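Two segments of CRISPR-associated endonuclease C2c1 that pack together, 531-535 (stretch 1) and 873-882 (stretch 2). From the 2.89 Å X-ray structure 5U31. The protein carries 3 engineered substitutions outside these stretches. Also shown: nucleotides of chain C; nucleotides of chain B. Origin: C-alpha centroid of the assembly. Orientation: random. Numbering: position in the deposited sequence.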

ATOM      1  N   GLY A 531     -13.167  -3.706 -13.058  1.00 37.33           N
ATOM      2  CA  GLY A 531     -12.263  -4.354 -12.135  1.00 38.86           C
ATOM      3  C   GLY A 531     -11.996  -3.552 -10.878  1.00 46.82           C
ATOM      4  O   GLY A 531     -12.495  -2.445 -10.668  1.00 43.08           O
ATOM      5  N   ASP A 532     -11.178  -4.152 -10.009  1.00 53.99           N
ATOM      6  CA  ASP A 532     -10.765  -3.469  -8.788  1.00 60.34           C
ATOM      7  C   ASP A 532      -9.830  -2.305  -9.073  1.00 57.34           C
ATOM      8  O   ASP A 532      -9.773  -1.362  -8.277  1.00 59.47           O
ATOM      9  CB  ASP A 532     -10.100  -4.461  -7.832  1.00 74.18           C
ATOM     10  CG  ASP A 532     -11.041  -4.928  -6.743  1.00 83.06           C
ATOM     11  OD1 ASP A 532     -11.860  -4.104  -6.284  1.00 91.40           O
ATOM     12  OD2 ASP A 532     -10.965  -6.110  -6.347  1.00 81.05           O
ATOM     13  N   ASN A 533      -9.109  -2.345 -10.193  1.00 56.09           N
ATOM     14  CA  ASN A 533      -8.240  -1.248 -10.597  1.00 36.51           C
ATOM     15  C   ASN A 533      -8.985  -0.121 -11.296  1.00 41.97           C
ATOM     16  O   ASN A 533      -8.344   0.854 -11.695  1.00 42.04           O
ATOM     17  CB  ASN A 533      -7.136  -1.760 -11.516  1.00 45.01           C
ATOM     18  CG  ASN A 533      -6.203  -2.721 -10.822  1.00 56.78           C
ATOM     19  OD1 ASN A 533      -5.930  -2.586  -9.628  1.00 55.26           O
ATOM     20  ND2 ASN A 533      -5.707  -3.703 -11.566  1.00 63.17           N
ATOM     21  N   HIS A 534     -10.303  -0.242 -11.467  1.00 47.07           N
ATOM     22  CA  HIS A 534     -11.131   0.815 -12.054  1.00 31.60           C
ATOM     23  C   HIS A 534     -10.626   1.227 -13.434  1.00 48.19           C
ATOM     24  O   HIS A 534     -10.573   2.414 -13.761  1.00 61.86           O
ATOM     25  CB  HIS A 534     -11.213   2.028 -11.128  1.00 31.04           C
ATOM     26  CG  HIS A 534     -12.027   1.792  -9.895  1.00 52.56           C
ATOM     27  ND1 HIS A 534     -11.916   0.645  -9.138  1.00 51.91           N
ATOM     28  CD2 HIS A 534     -12.962   2.558  -9.284  1.00 49.58           C
ATOM     29  CE1 HIS A 534     -12.749   0.714  -8.115  1.00 53.88           C
ATOM     30  NE2 HIS A 534     -13.396   1.865  -8.180  1.00 52.63           N
ATOM     31  N   ARG A 535     -10.248   0.244 -14.249  1.00 49.10           N
ATOM     32  CA  ARG A 535      -9.737   0.540 -15.581  1.00 41.07           C
ATOM     33  C   ARG A 535     -10.788   1.298 -16.378  1.00 43.46           C
ATOM     34  O   ARG A 535     -11.912   0.819 -16.556  1.00 43.55           O
ATOM     35  CB  ARG A 535      -9.323  -0.749 -16.293  1.00 35.32           C
ATOM     36  CG  ARG A 535      -7.973  -1.285 -15.817  1.00 51.32           C
ATOM     37  CD  ARG A 535      -7.579  -2.605 -16.475  1.00 74.80           C
ATOM     38  NE  ARG A 535      -8.203  -3.758 -15.828  1.00 82.81           N
ATOM     39  CZ  ARG A 535      -9.099  -4.554 -16.405  1.00 85.63           C
ATOM     40  NH1 ARG A 535      -9.609  -5.577 -15.729  1.00 85.35           N
ATOM     41  NH2 ARG A 535      -9.479  -4.338 -17.661  1.00 71.05           N
ATOM     42  N   HIS A 873       2.035   4.455  -3.926  1.00 30.70           N
ATOM     43  CA  HIS A 873       1.047   5.007  -4.843  1.00 30.70           C
ATOM     44  C   HIS A 873      -0.305   4.326  -4.695  1.00 43.59           C
ATOM     45  O   HIS A 873      -1.342   4.975  -4.866  1.00 52.59           O
ATOM     46  CB  HIS A 873       1.541   4.895  -6.286  1.00 36.08           C
ATOM     47  CG  HIS A 873       1.743   3.490  -6.760  1.00 31.06           C
ATOM     48  ND1 HIS A 873       2.978   2.879  -6.773  1.00 42.20           N
ATOM     49  CD2 HIS A 873       0.871   2.582  -7.256  1.00 30.88           C
ATOM     50  CE1 HIS A 873       2.858   1.652  -7.251  1.00 33.42           C
ATOM     51  NE2 HIS A 873       1.589   1.447  -7.549  1.00 32.64           N
ATOM     52  N   ARG A 874      -0.317   3.026  -4.388  1.00 45.19           N
ATOM     53  CA  ARG A 874      -1.585   2.331  -4.190  1.00 30.54           C
ATOM     54  C   ARG A 874      -2.337   2.894  -2.995  1.00 31.79           C
ATOM     55  O   ARG A 874      -3.570   2.977  -3.018  1.00 35.67           O
ATOM     56  CB  ARG A 874      -1.343   0.835  -4.020  1.00 29.53           C
ATOM     57  CG  ARG A 874      -0.829   0.164  -5.280  1.00 41.03           C
ATOM     58  CD  ARG A 874      -1.830   0.301  -6.416  1.00 52.01           C
ATOM     59  NE  ARG A 874      -2.929  -0.655  -6.310  1.00 61.26           N
ATOM     60  CZ  ARG A 874      -3.975  -0.680  -7.131  1.00 66.06           C
ATOM     61  NH1 ARG A 874      -4.068   0.206  -8.116  1.00 68.82           N
ATOM     62  NH2 ARG A 874      -4.931  -1.586  -6.968  1.00 70.54           N
ATOM     63  N   GLY A 875      -1.615   3.284  -1.943  1.00 33.72           N
ATOM     64  CA  GLY A 875      -2.249   4.012  -0.859  1.00 29.32           C
ATOM     65  C   GLY A 875      -2.887   5.309  -1.323  1.00 29.79           C
ATOM     66  O   GLY A 875      -3.997   5.646  -0.907  1.00 47.54           O
ATOM     67  N   VAL A 876      -2.194   6.051  -2.193  1.00 34.83           N
ATOM     68  CA  VAL A 876      -2.773   7.271  -2.754  1.00 34.29           C
ATOM     69  C   VAL A 876      -4.029   6.941  -3.541  1.00 33.50           C
ATOM     70  O   VAL A 876      -5.040   7.651  -3.461  1.00 40.19           O
ATOM     71  CB  VAL A 876      -1.742   8.009  -3.630  1.00 30.56           C
ATOM     72  CG1 VAL A 876      -2.332   9.292  -4.178  1.00 30.91           C
ATOM     73  CG2 VAL A 876      -0.474   8.308  -2.848  1.00 30.73           C
ATOM     74  N   PHE A 877      -3.986   5.847  -4.302  1.00 29.88           N
ATOM     75  CA  PHE A 877      -5.120   5.447  -5.127  1.00 29.85           C
ATOM     76  C   PHE A 877      -6.322   5.068  -4.269  1.00 42.04           C
ATOM     77  O   PHE A 877      -7.462   5.420  -4.595  1.00 29.59           O
ATOM     78  CB  PHE A 877      -4.691   4.290  -6.027  1.00 30.80           C
ATOM     79  CG  PHE A 877      -5.804   3.679  -6.828  1.00 43.14           C
ATOM     80  CD1 PHE A 877      -6.401   4.379  -7.859  1.00 30.26           C
ATOM     81  CD2 PHE A 877      -6.227   2.383  -6.570  1.00 34.13           C
ATOM     82  CE1 PHE A 877      -7.418   3.809  -8.604  1.00 30.35           C
ATOM     83  CE2 PHE A 877      -7.236   1.809  -7.314  1.00 33.73           C
ATOM     84  CZ  PHE A 877      -7.832   2.524  -8.332  1.00 30.07           C
ATOM     85  N   GLN A 878      -6.087   4.363  -3.159  1.00 41.55           N
ATOM     86  CA  GLN A 878      -7.201   3.970  -2.302  1.00 42.92           C
ATOM     87  C   GLN A 878      -7.753   5.163  -1.535  1.00 38.06           C
ATOM     88  O   GLN A 878      -8.965   5.258  -1.315  1.00 42.64           O
ATOM     89  CB  GLN A 878      -6.774   2.865  -1.336  1.00 37.04           C
ATOM     90  CG  GLN A 878      -6.359   1.564  -2.007  1.00 45.80           C
ATOM     91  CD  GLN A 878      -7.486   0.895  -2.777  1.00 40.55           C
ATOM     92  OE1 GLN A 878      -8.666   1.162  -2.547  1.00 36.30           O
ATOM     93  NE2 GLN A 878      -7.120   0.011  -3.697  1.00 43.01           N
ATOM     94  N   GLU A 879      -6.880   6.080  -1.110  1.00 32.73           N
ATOM     95  CA  GLU A 879      -7.361   7.268  -0.417  1.00 29.31           C
ATOM     96  C   GLU A 879      -8.154   8.167  -1.353  1.00 30.32           C
ATOM     97  O   GLU A 879      -9.062   8.874  -0.904  1.00 29.82           O
ATOM     98  CB  GLU A 879      -6.196   8.034   0.202  1.00 29.52           C
ATOM     99  CG  GLU A 879      -6.617   9.170   1.129  1.00 38.56           C
ATOM    100  CD  GLU A 879      -7.365   8.696   2.373  1.00 63.15           C
ATOM    101  OE1 GLU A 879      -8.267   9.428   2.839  1.00 60.78           O
ATOM    102  OE2 GLU A 879      -7.050   7.601   2.892  1.00 69.71           O
ATOM    103  N   LEU A 880      -7.834   8.147  -2.649  1.00 30.78           N
ATOM    104  CA  LEU A 880      -8.607   8.916  -3.617  1.00 30.29           C
ATOM    105  C   LEU A 880     -10.029   8.386  -3.732  1.00 35.60           C
ATOM    106  O   LEU A 880     -10.995   9.158  -3.715  1.00 35.52           O
ATOM    107  CB  LEU A 880      -7.921   8.885  -4.981  1.00 35.59           C
ATOM    108  CG  LEU A 880      -7.033  10.080  -5.303  1.00 49.60           C
ATOM    109  CD1 LEU A 880      -6.546   9.982  -6.733  1.00 55.00           C
ATOM    110  CD2 LEU A 880      -7.800  11.372  -5.083  1.00 52.18           C
ATOM    111  N   ILE A 881     -10.174   7.065  -3.862  1.00 37.17           N
ATOM    112  CA  ILE A 881     -11.500   6.470  -3.990  1.00 30.71           C
ATOM    113  C   ILE A 881     -12.338   6.764  -2.752  1.00 31.83           C
ATOM    114  O   ILE A 881     -13.542   7.031  -2.850  1.00 35.78           O
ATOM    115  CB  ILE A 881     -11.375   4.960  -4.257  1.00 33.80           C
ATOM    116  CG1 ILE A 881     -10.543   4.734  -5.523  1.00 38.51           C
ATOM    117  CG2 ILE A 881     -12.750   4.318  -4.375  1.00 40.99           C
ATOM    118  CD1 ILE A 881     -10.496   3.303  -5.986  1.00 35.00           C
ATOM    119  N   ASN A 882     -11.714   6.727  -1.570  1.00 29.36           N
ATOM    120  CA  ASN A 882     -12.399   7.105  -0.339  1.00 36.46           C
ATOM    121  C   ASN A 882     -12.932   8.527  -0.423  1.00 42.33           C
ATOM    122  O   ASN A 882     -14.136   8.768  -0.277  1.00 48.00           O
ATOM    123  CB  ASN A 882     -11.450   6.980   0.856  1.00 40.93           C
ATOM    124  CG  ASN A 882     -11.549   5.643   1.549  1.00 63.60           C
ATOM    125  OD1 ASN A 882     -11.911   4.636   0.937  1.00 76.69           O
ATOM    126  ND2 ASN A 882     -11.228   5.622   2.840  1.00 65.96           N
TER
ATOM    127  P    DG C  14       0.966   1.119  -0.189  1.00 34.23           P
ATOM    128  OP1  DG C  14       1.126   1.599  -1.574  1.00 40.14           O
ATOM    129  OP2  DG C  14       0.167   1.906   0.774  1.00 29.26           O
ATOM    130  O5'  DG C  14       0.313  -0.331  -0.274  1.00 55.12           O
ATOM    131  C5'  DG C  14       0.806  -1.277  -1.201  1.00 29.45           C
ATOM    132  C4'  DG C  14      -0.112  -2.480  -1.273  1.00 29.19           C
ATOM    133  O4'  DG C  14       0.083  -3.322  -0.112  1.00 49.02           O
ATOM    134  C3'  DG C  14      -1.606  -2.154  -1.326  1.00 28.84           C
ATOM    135  O3'  DG C  14      -2.185  -2.774  -2.468  1.00 28.91           O
ATOM    136  C2'  DG C  14      -2.160  -2.735  -0.017  1.00 31.09           C
ATOM    137  C1'  DG C  14      -1.157  -3.835   0.292  1.00 40.60           C
ATOM    138  N9   DG C  14      -1.070  -4.181   1.713  1.00 39.98           N
ATOM    139  C8   DG C  14      -0.749  -3.337   2.748  1.00 38.28           C
ATOM    140  N7   DG C  14      -0.733  -3.925   3.914  1.00 43.49           N
ATOM    141  C5   DG C  14      -1.060  -5.247   3.637  1.00 30.28           C
ATOM    142  C6   DG C  14      -1.191  -6.354   4.510  1.00 28.35           C
ATOM    143  O6   DG C  14      -1.044  -6.387   5.737  1.00 28.33           O
ATOM    144  N1   DG C  14      -1.531  -7.511   3.826  1.00 28.39           N
ATOM    145  C2   DG C  14      -1.720  -7.597   2.471  1.00 28.48           C
ATOM    146  N2   DG C  14      -2.047  -8.805   2.000  1.00 29.91           N
ATOM    147  N3   DG C  14      -1.599  -6.570   1.633  1.00 36.52           N
ATOM    148  C4   DG C  14      -1.268  -5.426   2.288  1.00 41.34           C
ATOM    149  P    DG C  15      -3.733  -2.548  -2.838  1.00 38.82           P
ATOM    150  OP1  DG C  15      -3.851  -2.557  -4.312  1.00 34.92           O
ATOM    151  OP2  DG C  15      -4.256  -1.407  -2.043  1.00 40.30           O
ATOM    152  O5'  DG C  15      -4.435  -3.872  -2.305  1.00 29.59           O
ATOM    153  C5'  DG C  15      -3.944  -5.126  -2.708  1.00 35.08           C
ATOM    154  C4'  DG C  15      -4.634  -6.237  -1.947  1.00 31.72           C
ATOM    155  O4'  DG C  15      -4.166  -6.257  -0.575  1.00 35.19           O
ATOM    156  C3'  DG C  15      -6.160  -6.127  -1.876  1.00 28.17           C
ATOM    157  O3'  DG C  15      -6.719  -7.370  -2.211  1.00 28.26           O
ATOM    158  C2'  DG C  15      -6.418  -5.774  -0.411  1.00 27.83           C
ATOM    159  C1'  DG C  15      -5.264  -6.482   0.263  1.00 27.92           C
ATOM    160  N9   DG C  15      -4.944  -5.977   1.592  1.00 27.75           N
ATOM    161  C8   DG C  15      -4.577  -4.698   1.934  1.00 28.04           C
ATOM    162  N7   DG C  15      -4.338  -4.551   3.209  1.00 31.47           N
ATOM    163  C5   DG C  15      -4.560  -5.817   3.744  1.00 27.56           C
ATOM    164  C6   DG C  15      -4.460  -6.280   5.081  1.00 27.49           C
ATOM    165  O6   DG C  15      -4.145  -5.644   6.096  1.00 27.48           O
ATOM    166  N1   DG C  15      -4.770  -7.633   5.181  1.00 27.48           N
ATOM    167  C2   DG C  15      -5.129  -8.442   4.125  1.00 42.22           C
ATOM    168  N2   DG C  15      -5.389  -9.726   4.412  1.00 27.61           N
ATOM    169  N3   DG C  15      -5.227  -8.021   2.875  1.00 41.78           N
ATOM    170  C4   DG C  15      -4.930  -6.703   2.759  1.00 33.44           C
ATOM    171  P     C B  93     -12.486  12.272   6.100  1.00 30.74           P
ATOM    172  OP1   C B  93     -12.563  12.471   4.635  1.00 34.86           O
ATOM    173  OP2   C B  93     -13.109  13.265   7.008  1.00 52.02           O
ATOM    174  O5'   C B  93     -13.077  10.827   6.425  1.00 32.93           O
ATOM    175  C5'   C B  93     -13.351  10.431   7.766  1.00 29.99           C
ATOM    176  C4'   C B  93     -12.751   9.086   8.105  1.00 33.35           C
ATOM    177  O4'   C B  93     -13.690   8.007   7.807  1.00 43.97           O
ATOM    178  C3'   C B  93     -11.446   8.725   7.379  1.00 29.23           C
ATOM    179  O3'   C B  93     -10.604   7.998   8.270  1.00 28.98           O
ATOM    180  C2'   C B  93     -11.930   7.738   6.320  1.00 34.74           C
ATOM    181  O2'   C B  93     -10.937   6.868   5.818  1.00 28.61           O
ATOM    182  C1'   C B  93     -12.992   6.994   7.116  1.00 38.06           C
ATOM    183  N1    C B  93     -13.904   6.138   6.341  1.00 39.14           N
ATOM    184  C2    C B  93     -14.754   5.273   7.044  1.00 42.90           C
ATOM    185  O2    C B  93     -14.768   5.309   8.285  1.00 32.12           O
ATOM    186  N3    C B  93     -15.571   4.441   6.357  1.00 31.84           N
ATOM    187  C4    C B  93     -15.540   4.435   5.029  1.00 41.95           C
ATOM    188  N4    C B  93     -16.366   3.605   4.396  1.00 48.04           N
ATOM    189  C5    C B  93     -14.667   5.280   4.290  1.00 52.34           C
ATOM    190  C6    C B  93     -13.862   6.099   4.978  1.00 45.95           C

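This is a small, mixed contact in which a turn offers backbone carbonyls and a histidine ring to Phe877 and Ile881 of a helix, with one weak hydrogen bond at one end; it buries 196 Å² over both sides.

Residues 873-882 are helical, and successive backbone bonds, such as Phe877 N to His873 O at 2.8 Å and Gln878 N to Arg874 O at 2.9 Å, fix the spacing of the side chains. Arg874, Phe877 and Ile881, at intervals of three and four residues, account for nearly all the helix surface covered. Opposite them, Gly531 to His534 form a type I beta turn, closed by His534 N to Gly531 O at 3.2 Å. The backbones remain well apart: Asn533 CA lies 9.2 Å from Phe877 CA, and His534 CA 9.9 Å from Ile881 CA, so side chains must fill the gap.

Phe877 has the largest covered area of the helix residues, 39 Å². Its CA-to-CB bond points toward the turn, and with chi1 t (174°) its ring reaches the turn backbone: CZ is 3.8 Å from Asn533 O, and CE2 is 4.2 Å from Asp532 O, which lies at the ring edge near its plane. A flat, buried aromatic suits this place, since it spans the distance and asks for no hydrogen bond.

His534 also points toward the helix, and Ile881 CD1 sits over one face of its imidazole. That methyl is 4.0 Å from the ring centroid and 15° off the ring normal, the geometry of a CH-pi contact; the closest approach is Ile881 CD1 to His534 NE2, 3.9 Å. The extended isoleucine chain (chi1 m, chi2 t) delivers its terminal methyl there. The ring is held within its own stretch by a hydrogen bond from His534 ND1 to Asp532 O (3.1 Å, 139°), which also engages a turn carbonyl that Phe877 approaches.

The polar link joins Arg874 NH2 to Asn533 OD1 at 3.0 Å. Its N-H...acceptor angle of 129° makes it weak. Both side chains leave their backbones sideways, but their ends come nearer to the opposing stretch. The guanidinium has stronger commitments: Arg874 NE and NH2 both donate to OP1 of DG15, at 2.9 and 3.0 Å, with angles of 149° and 140°. Arginine suits this position because one planar group can serve the phosphate and the asparagine together, tying the turn to a helix that binds the nucleic acid. One residue along, Gly875 N donates to DG14 OP1 at 3.2 Å; a CB there would clash with DG14 OP2, at 2.8 Å.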